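Local coordinates for protein glycosyl hydrolase, family 8 (Clostridium perfringens, PDB 3REN) that probably hydrolyses alpha-glucan substrates as an alpha-amylase, although its (alpha/alpha)6-barrel belongs to the family 8 glycosyl hydrolases, at residues A[111-116]-A[144-149]; A[168-173]-A[231-236]; A[198-203]-A[239-244]. All coordinates share one frame; numbering follows the deposited sequence.

Interaction 1: residues A[111-116]-A[144-149]; sequences SATIDE and NSLLKH
The backbones of 111-116 and 144-149 come nearest at Thr113 and Leu146, whose CA atoms are 7.4 Å apart, so the main chains stay separated and side chains bridge the space between them. The link is a single leucine: Leu146, on helix 133-150, sends its side chain across to the first turn of helix 113-130 and meets two residues three positions apart, Thr113 and Glu116. Its CD2 methyl does most of the touching, lying 3.8 Å from Thr113 OG1 and 4.0 Å from Glu116 CG. Leu146 CD1 and CD2 both lie 4.1 Å from Glu116 CB, and CD1 has its partner in Glu116 alone. All these contacts are van der Waals in kind, and together the two segments bury 123 Å².

In this (alpha/alpha)6-barrel protein the contact joins two helices consecutive in the chain, just where the short strand 111-112 turns into helix 113-130. Ala112 stands at the N-cap of that helix, and its carbonyl O receives weak bonds from Asp115 N and Glu116 N.

Thr113 and Glu116 offer Leu146 mainly their carbon framework while their polar ends are engaged by other residues. Thr113 OG1 hydrogen-bonds to the carbonyl O of Val157 in strand 155-160, which satisfies the hydroxyl although a methyl lies against it. The Glu116 chain has CG beside its own backbone N (chi1 -46°) and bends again at the next bond (chi2 -59°), a bend that leaves CB and CG against the leucine while OE1 accepts a hydrogen bond from Ile98 N. Backbone hydrogen bonds of Ser111 with Ile160 and of Thr113 with Asp158 tie this end of the segment to strand 155-160.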
loop_
_atom_site.group_PDB
_atom_site.type_symbol
_atom_site.label_atom_id
_atom_site.label_comp_id
_atom_site.label_asym_id
_atom_site.label_seq_id
_atom_site.Cartn_x
_atom_site.Cartn_y
_atom_site.Cartn_z
ATOM N N SER A 111 15.047 6.447 2.223
ATOM C CA SER A 111 13.810 5.957 2.806
ATOM C C SER A 111 12.598 6.747 2.249
ATOM O O SER A 111 12.760 7.901 1.875
ATOM C CB SER A 111 13.856 6.168 4.309
ATOM O OG SER A 111 14.814 5.318 4.880
ATOM N N ALA A 112 11.417 6.129 2.238
ATOM C CA ALA A 112 10.154 6.798 1.872
ATOM C C ALA A 112 9.217 6.716 3.086
ATOM O O ALA A 112 8.997 5.635 3.603
ATOM C CB ALA A 112 9.515 6.064 0.682
ATOM N N THR A 113 8.645 7.841 3.512
ATOM C CA THR A 113 7.764 7.916 4.671
ATOM C C THR A 113 6.642 6.863 4.662
ATOM O O THR A 113 6.302 6.269 5.705
ATOM C CB THR A 113 7.232 9.342 4.781
ATOM O OG1 THR A 113 8.314 10.211 5.152
ATOM C CG2 THR A 113 6.121 9.490 5.820
ATOM N N ILE A 114 6.072 6.614 3.480
ATOM C CA ILE A 114 4.959 5.678 3.400
ATOM C C ILE A 114 5.396 4.274 3.820
ATOM O O ILE A 114 4.632 3.574 4.480
ATOM C CB ILE A 114 4.321 5.681 1.973
ATOM C CG1 ILE A 114 3.024 4.848 1.958
ATOM C CG2 ILE A 114 5.365 5.192 0.932
ATOM C CD1 ILE A 114 2.260 4.755 0.579
ATOM N N ASP A 115 6.611 3.852 3.446
ATOM C CA ASP A 115 7.081 2.537 3.855
ATOM C C ASP A 115 7.305 2.468 5.376
ATOM O O ASP A 115 7.041 1.421 5.993
ATOM C CB ASP A 115 8.402 2.138 3.200
ATOM C CG ASP A 115 8.364 2.140 1.701
ATOM O OD1 ASP A 115 7.306 1.861 1.099
ATOM O OD2 ASP A 115 9.449 2.384 1.125
ATOM N N GLU A 116 7.824 3.549 5.958
ATOM C CA GLU A 116 8.077 3.602 7.396
ATOM C C GLU A 116 6.753 3.491 8.124
ATOM O O GLU A 116 6.623 2.715 9.055
ATOM C CB GLU A 116 8.772 4.915 7.813
ATOM C CG GLU A 116 9.950 5.310 6.923
ATOM C CD GLU A 116 11.005 4.220 6.931
ATOM O OE1 GLU A 116 11.179 3.592 8.011
ATOM O OE2 GLU A 116 11.651 3.989 5.889
ATOM N N ASN A 144 9.944 7.870 16.059
ATOM C CA ASN A 144 10.774 8.974 16.574
ATOM C C ASN A 144 11.777 9.454 15.521
ATOM O O ASN A 144 12.042 10.668 15.398
ATOM C CB ASN A 144 11.487 8.590 17.897
ATOM C CG ASN A 144 10.530 8.574 19.114
ATOM O OD1 ASN A 144 9.514 9.237 19.127
ATOM N ND2 ASN A 144 10.893 7.828 20.150
ATOM N N SER A 145 12.327 8.512 14.763
ATOM C CA SER A 145 13.198 8.836 13.629
ATOM C C SER A 145 12.481 9.576 12.502
ATOM O O SER A 145 13.075 10.429 11.842
ATOM C CB SER A 145 13.833 7.567 13.074
ATOM O OG SER A 145 14.635 6.973 14.062
ATOM N N LEU A 146 11.219 9.238 12.258
ATOM C CA LEU A 146 10.407 9.995 11.284
ATOM C C LEU A 146 10.241 11.423 11.758
ATOM O O LEU A 146 10.384 12.352 10.959
ATOM C CB LEU A 146 9.017 9.405 11.094
ATOM C CG LEU A 146 8.767 8.362 10.024
ATOM C CD1 LEU A 146 7.312 7.909 10.140
ATOM C CD2 LEU A 146 9.129 8.881 8.627
ATOM N N LEU A 147 9.950 11.600 13.048
ATOM C CA LEU A 147 9.760 12.957 13.620
ATOM C C LEU A 147 11.033 13.804 13.570
ATOM O O LEU A 147 10.977 15.008 13.287
ATOM C CB LEU A 147 9.261 12.899 15.058
ATOM C CG LEU A 147 7.799 12.485 15.174
ATOM C CD1 LEU A 147 7.457 12.321 16.623
ATOM C CD2 LEU A 147 6.841 13.472 14.503
ATOM N N LYS A 148 12.144 13.166 13.894
ATOM C CA LYS A 148 13.453 13.778 13.838
ATOM C C LYS A 148 13.940 14.113 12.429
ATOM O O LYS A 148 14.645 15.103 12.236
ATOM C CB LYS A 148 14.483 12.891 14.543
ATOM C CG LYS A 148 15.896 13.449 14.532
ATOM N N HIS A 149 13.617 13.262 11.455
ATOM C CA HIS A 149 14.272 13.359 10.162
ATOM C C HIS A 149 13.377 13.746 9.000
ATOM O O HIS A 149 13.882 14.148 7.941
ATOM C CB HIS A 149 14.980 12.056 9.810
ATOM C CG HIS A 149 16.085 11.700 10.749
ATOM N ND1 HIS A 149 17.177 12.515 10.955
ATOM C CD2 HIS A 149 16.256 10.631 11.560
ATOM C CE1 HIS A 149 17.986 11.949 11.838
ATOM N NE2 HIS A 149 17.447 10.806 12.219
#

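Interaction 2: residues A[168-173]-A[231-236]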
loop_
_atom_site.group_PDB
_atom_site.type_symbol
_atom_site.label_atom_id
_atom_site.label_comp_id
_atom_site.label_asym_id
_atom_site.label_seq_id
_atom_site.Cartn_x
_atom_site.Cartn_y
_atom_site.Cartn_z
ATOM N N THR A 168 8.299 17.687 -0.499
ATOM C CA THR A 168 7.007 17.363 -1.052
ATOM C C THR A 168 6.355 16.265 -0.235
ATOM O O THR A 168 7.055 15.434 0.387
ATOM C CB THR A 168 7.106 17.011 -2.546
ATOM O OG1 THR A 168 8.061 15.967 -2.716
ATOM C CG2 THR A 168 7.546 18.252 -3.337
ATOM N N THR A 169 5.025 16.305 -0.191
ATOM C CA THR A 169 4.210 15.358 0.540
ATOM C C THR A 169 3.158 14.769 -0.404
ATOM O O THR A 169 2.213 15.455 -0.808
ATOM C CB THR A 169 3.531 16.078 1.737
ATOM O OG1 THR A 169 4.557 16.595 2.580
ATOM C CG2 THR A 169 2.623 15.153 2.584
ATOM N N THR A 170 3.313 13.501 -0.739
ATOM C CA THR A 170 2.317 12.808 -1.549
ATOM C C THR A 170 1.179 12.480 -0.604
ATOM O O THR A 170 1.415 12.025 0.505
ATOM C CB THR A 170 3.002 11.609 -2.177
ATOM O OG1 THR A 170 4.123 12.130 -2.892
ATOM C CG2 THR A 170 2.111 10.844 -3.147
ATOM N N LEU A 171 -0.055 12.760 -0.994
ATOM C CA LEU A 171 -1.160 12.579 -0.073
ATOM C C LEU A 171 -1.376 11.131 0.371
ATOM O O LEU A 171 -1.753 10.913 1.525
ATOM C CB LEU A 171 -2.479 13.178 -0.612
ATOM C CG LEU A 171 -2.738 14.647 -0.235
ATOM C CD1 LEU A 171 -1.693 15.525 -0.978
ATOM C CD2 LEU A 171 -4.152 15.094 -0.603
ATOM N N CYS A 172 -1.126 10.163 -0.517
ATOM C CA CYS A 172 -1.244 8.736 -0.136
ATOM C C CYS A 172 -0.220 8.293 0.945
ATOM O O CYS A 172 -0.419 7.250 1.568
ATOM C CB CYS A 172 -1.159 7.799 -1.354
ATOM S SG CYS A 172 0.412 7.753 -2.182
ATOM N N TYR A 173 0.860 9.059 1.122
ATOM C CA TYR A 173 1.837 8.833 2.219
ATOM C C TYR A 173 1.274 9.204 3.592
ATOM O O TYR A 173 1.838 8.804 4.616
ATOM C CB TYR A 173 3.083 9.689 2.028
ATOM C CG TYR A 173 4.112 9.157 1.047
ATOM C CD1 TYR A 173 3.738 8.625 -0.180
ATOM C CD2 TYR A 173 5.472 9.238 1.342
ATOM C CE1 TYR A 173 4.698 8.173 -1.068
ATOM C CE2 TYR A 173 6.426 8.794 0.466
ATOM C CZ TYR A 173 6.034 8.263 -0.729
ATOM O OH TYR A 173 6.994 7.826 -1.619
ATOM N N PHE A 231 -5.735 7.644 -10.056
ATOM C CA PHE A 231 -6.804 6.977 -9.282
ATOM C C PHE A 231 -6.308 6.079 -8.156
ATOM O O PHE A 231 -6.917 6.055 -7.075
ATOM C CB PHE A 231 -7.760 6.227 -10.208
ATOM C CG PHE A 231 -8.959 5.717 -9.526
ATOM C CD1 PHE A 231 -9.224 4.349 -9.505
ATOM C CD2 PHE A 231 -9.864 6.598 -8.922
ATOM C CE1 PHE A 231 -10.365 3.850 -8.858
ATOM C CE2 PHE A 231 -11.004 6.101 -8.266
ATOM C CZ PHE A 231 -11.246 4.716 -8.235
ATOM N N LEU A 232 -5.251 5.299 -8.417
ATOM C CA LEU A 232 -4.715 4.404 -7.394
ATOM C C LEU A 232 -4.372 5.176 -6.149
ATOM O O LEU A 232 -4.739 4.776 -5.014
ATOM C CB LEU A 232 -3.481 3.646 -7.877
ATOM C CG LEU A 232 -2.856 2.807 -6.751
ATOM C CD1 LEU A 232 -3.788 1.637 -6.340
ATOM C CD2 LEU A 232 -1.532 2.274 -7.218
ATOM N N LEU A 233 -3.673 6.281 -6.317
ATOM C CA LEU A 233 -3.290 7.072 -5.190
ATOM C C LEU A 233 -4.485 7.591 -4.431
ATOM O O LEU A 233 -4.455 7.594 -3.280
ATOM C CB LEU A 233 -2.349 8.186 -5.561
ATOM C CG LEU A 233 -0.868 7.896 -5.679
ATOM C CD1 LEU A 233 -0.483 6.519 -6.068
ATOM C CD2 LEU A 233 -0.156 8.937 -6.495
ATOM N N SER A 234 -5.534 8.005 -5.115
ATOM C CA SER A 234 -6.727 8.472 -4.369
ATOM C C SER A 234 -7.410 7.326 -3.580
ATOM O O SER A 234 -7.928 7.547 -2.497
ATOM C CB SER A 234 -7.741 9.134 -5.306
ATOM O OG SER A 234 -7.291 10.437 -5.692
ATOM N N THR A 235 -7.441 6.117 -4.139
ATOM C CA THR A 235 -7.949 4.984 -3.379
ATOM C C THR A 235 -7.148 4.729 -2.095
ATOM O O THR A 235 -7.739 4.363 -1.058
ATOM C CB THR A 235 -8.122 3.685 -4.207
ATOM O OG1 THR A 235 -6.841 3.156 -4.610
ATOM C CG2 THR A 235 -8.999 3.975 -5.418
ATOM N N ILE A 236 -5.832 4.940 -2.148
ATOM C CA ILE A 236 -5.027 4.775 -0.941
ATOM C C ILE A 236 -5.472 5.839 0.072
ATOM O O ILE A 236 -5.756 5.515 1.238
ATOM C CB ILE A 236 -3.511 4.845 -1.227
ATOM C CG1 ILE A 236 -3.086 3.641 -2.063
ATOM C CG2 ILE A 236 -2.673 4.853 0.133
ATOM C CD1 ILE A 236 -1.777 3.811 -2.791
#
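Segment 168-173 runs from a strand into a 3-10 turn, and that turn meets the first turns of helix 231-243, with the CA atoms of Cys172 and Ile236 only 5.5 Å apart. Cys172 is the centre of the contact, and its two side-chain atoms have different partners. Cys172 CB packs on the beta-branch of Ile236, 3.6 Å from Ile236 CG2, and the same methyl also lies 3.6 Å from Cys172 O. The sulfur turns instead to Leu233, three residues earlier, with Cys172 SG 3.7 Å from Leu233 CG.

The cysteine torsion contributes to this division: with chi1 at 67°, SG sits between the backbone N and the carbonyl carbon and points to Leu233. SG also lies at the edge of the Tyr173 ring, in its plane.

The contact joins the end of edge strand 168-170, in a three-stranded antiparallel sheet, to the start of helix 231-243 in this (alpha/alpha)6-barrel protein. Tyr173 N bonds to Thr170 O at 3.1 Å, closing the turn that presents Cys172. Thr170 adds a looser touch, its CG2 4.5 Å from Leu233 CD2, while its hydroxyl is hydrogen-bonded to Asp158. On the helix, Leu232 O accepts both Ile236 N and the Thr235 hydroxyl; the latter bond, Thr235 OG1 to Leu232 O, is 2.7 Å long with its donor tilted 20° from the carbonyl plane.

Interaction 3: residues A[198-203]-A[239-244]. With EDO (1,2-ethanediol), chain K.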
loop_
_atom_site.group_PDB
_atom_site.type_symbol
_atom_site.label_atom_id
_atom_site.label_comp_id
_atom_site.label_asym_id
_atom_site.label_seq_id
_atom_site.Cartn_x
_atom_site.Cartn_y
_atom_site.Cartn_z
ATOM N N SER A 198 -5.695 17.743 7.563
ATOM C CA SER A 198 -5.979 19.050 6.956
ATOM C C SER A 198 -5.453 19.115 5.526
ATOM O O SER A 198 -6.127 19.630 4.656
ATOM C CB SER A 198 -5.446 20.188 7.826
ATOM O OG SER A 198 -5.350 21.390 7.083
ATOM N N ILE A 199 -4.272 18.554 5.283
ATOM C CA ILE A 199 -3.718 18.444 3.933
ATOM C C ILE A 199 -4.670 17.635 3.027
ATOM O O ILE A 199 -4.993 18.063 1.911
ATOM C CB ILE A 199 -2.284 17.839 3.951
ATOM C CG1 ILE A 199 -1.317 18.773 4.673
ATOM C CG2 ILE A 199 -1.768 17.601 2.583
ATOM C CD1 ILE A 199 0.127 18.207 4.882
ATOM N N ILE A 200 -5.135 16.477 3.511
ATOM C CA ILE A 200 -6.075 15.648 2.764
ATOM C C ILE A 200 -7.344 16.438 2.482
ATOM O O ILE A 200 -7.785 16.567 1.328
ATOM C CB ILE A 200 -6.478 14.354 3.548
ATOM C CG1 ILE A 200 -5.263 13.482 3.854
ATOM C CG2 ILE A 200 -7.539 13.573 2.781
ATOM C CD1 ILE A 200 -4.370 13.286 2.696
ATOM N N GLU A 201 -7.934 16.976 3.539
ATOM C CA GLU A 201 -9.229 17.673 3.427
ATOM C C GLU A 201 -9.231 18.881 2.488
ATOM O O GLU A 201 -10.222 19.129 1.805
ATOM C CB GLU A 201 -9.789 18.034 4.808
ATOM C CG GLU A 201 -10.542 16.881 5.443
ATOM C CD GLU A 201 -11.001 17.146 6.876
ATOM O OE1 GLU A 201 -10.699 18.226 7.407
ATOM O OE2 GLU A 201 -11.657 16.258 7.492
ATOM N N ASN A 202 -8.113 19.598 2.428
ATOM C CA ASN A 202 -7.970 20.725 1.530
ATOM C C ASN A 202 -7.539 20.327 0.116
ATOM O O ASN A 202 -7.361 21.190 -0.764
ATOM C CB ASN A 202 -7.001 21.768 2.107
ATOM C CG ASN A 202 -7.585 22.496 3.335
ATOM O OD1 ASN A 202 -8.674 23.036 3.273
ATOM N ND2 ASN A 202 -6.856 22.488 4.443
ATOM N N GLY A 203 -7.387 19.032 -0.125
ATOM C CA GLY A 203 -6.901 18.585 -1.415
ATOM C C GLY A 203 -7.901 17.864 -2.295
ATOM O O GLY A 203 -7.496 17.136 -3.215
ATOM N N LEU A 239 -8.962 4.915 1.492
ATOM C CA LEU A 239 -8.840 3.826 2.460
ATOM C C LEU A 239 -8.224 4.320 3.781
ATOM O O LEU A 239 -8.736 3.970 4.842
ATOM C CB LEU A 239 -8.063 2.649 1.897
ATOM C CG LEU A 239 -7.847 1.390 2.739
ATOM C CD1 LEU A 239 -9.185 0.747 3.121
ATOM C CD2 LEU A 239 -7.075 0.421 1.893
ATOM N N ASN A 240 -7.181 5.162 3.720
ATOM C CA ASN A 240 -6.558 5.717 4.957
ATOM C C ASN A 240 -7.552 6.537 5.767
ATOM O O ASN A 240 -7.645 6.393 6.966
ATOM C CB ASN A 240 -5.296 6.575 4.644
ATOM C CG ASN A 240 -4.091 5.723 4.247
ATOM O OD1 ASN A 240 -4.037 4.543 4.571
ATOM N ND2 ASN A 240 -3.120 6.317 3.544
ATOM N N ARG A 241 -8.296 7.402 5.100
ATOM C CA ARG A 241 -9.307 8.235 5.751
ATOM C C ARG A 241 -10.353 7.411 6.499
ATOM O O ARG A 241 -10.687 7.705 7.637
ATOM C CB ARG A 241 -9.998 9.087 4.691
ATOM C CG ARG A 241 -9.179 10.324 4.238
ATOM C CD ARG A 241 -9.463 11.515 5.154
ATOM N NE ARG A 241 -10.781 12.071 4.852
ATOM C CZ ARG A 241 -11.345 13.116 5.456
ATOM N NH1 ARG A 241 -10.755 13.753 6.469
ATOM N NH2 ARG A 241 -12.548 13.490 5.068
ATOM N N ILE A 242 -10.919 6.410 5.838
ATOM C CA ILE A 242 -12.023 5.686 6.471
ATOM C C ILE A 242 -11.550 4.808 7.620
ATOM O O ILE A 242 -12.247 4.723 8.613
ATOM C CB ILE A 242 -12.918 4.893 5.467
ATOM C CG1 ILE A 242 -12.175 3.714 4.865
ATOM C CG2 ILE A 242 -13.477 5.845 4.411
ATOM C CD1 ILE A 242 -12.875 3.072 3.646
ATOM N N GLU A 243 -10.365 4.181 7.491
ATOM C CA GLU A 243 -9.825 3.320 8.555
ATOM C C GLU A 243 -9.529 4.128 9.790
ATOM O O GLU A 243 -9.527 3.581 10.886
ATOM C CB GLU A 243 -8.569 2.544 8.124
ATOM C CG GLU A 243 -8.810 1.485 7.088
ATOM C CD GLU A 243 -7.526 0.766 6.638
ATOM O OE1 GLU A 243 -7.648 -0.313 6.029
ATOM O OE2 GLU A 243 -6.389 1.268 6.867
ATOM N N ALA A 244 -9.310 5.429 9.626
ATOM C CA ALA A 244 -9.068 6.328 10.742
ATOM C C ALA A 244 -10.362 6.948 11.278
ATOM O O ALA A 244 -10.323 7.784 12.169
ATOM C CB ALA A 244 -8.097 7.445 10.310
HETATM C C1 EDO K . -2.628 22.441 4.676
HETATM O O1 EDO K . -3.377 21.972 5.798
HETATM C C2 EDO K . -3.494 22.440 3.423
HETATM O O2 EDO K . -4.119 23.719 3.374
#
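A helix-to-helix contact made of one salt bridge and one van der Waals contact with an arginine's methylene chain joins the C-terminal end of helix 188-201 to the last turns of helix 231-243. The backbones are well apart, with the nearest CA atoms, those of Ile200 and Arg241, separated by 8.6 Å; the long side chain of Arg241 spans the interval and meets Ile200 with its aliphatic part and Glu201 with its charged end.

Arg241 NH1 donates to Glu201 OE2 at 2.9 Å, and the bond is nearly straight, at 164°. The oxygen lies at the guanidinium edge, near its plane, but is approached on its anti side and 30° out of the carboxylate plane. The two flat groups stand 83° apart, so this is a single-point bridge rather than a two-oxygen, side-by-side pairing. Bends at chi2 and chi3 carry the arginine past Ile200, whose CG2 is 3.7 Å from Arg241 CD; the two side chains slide by each other in opposite directions.

The guanidinium has further partners. NE forms a salt bridge with Glu248, NH2 bonds to the carbonyl O of Asn247, and NH1 also bonds to Asn197 OD1. Ties to all three nitrogens should restrict rotation of the group, and the acidic residues probably offset its charge.

Away from the arginine lies an ethanediol molecule (EDO), probably from the crystallisation liquor. Ser198 OG is only 2.4 Å from EDO O1, too short to be trusted as a bond length. Asn202 ND2 lies 3.2 Å from EDO O2.

The contact links the C-terminal ends of two helices, 188-201 and 231-243, in a protein of the (alpha/alpha)6-barrel fold.

How the interactions relate
Along the chain, interaction 1 closes before the other two open, whereas interactions 2 and 3 alternate their segments and share helix 231-243, used first near its start and then near its end. Their centres are 10 Å apart, and they touch where Leu171 CG meets Ile200 CD1 at 3.6 Å. Interactions 1 and 2 have centres 16 Å apart but also touch, with Ile114 N 3.4 Å from Tyr173 CD2. Interactions 1 and 3, about 19 Å between centres, do not meet. In this (alpha/alpha)6-barrel protein segment 168-173 therefore packs against helix 113-130 through one contact and against helices 188-201 and 231-243 through the others.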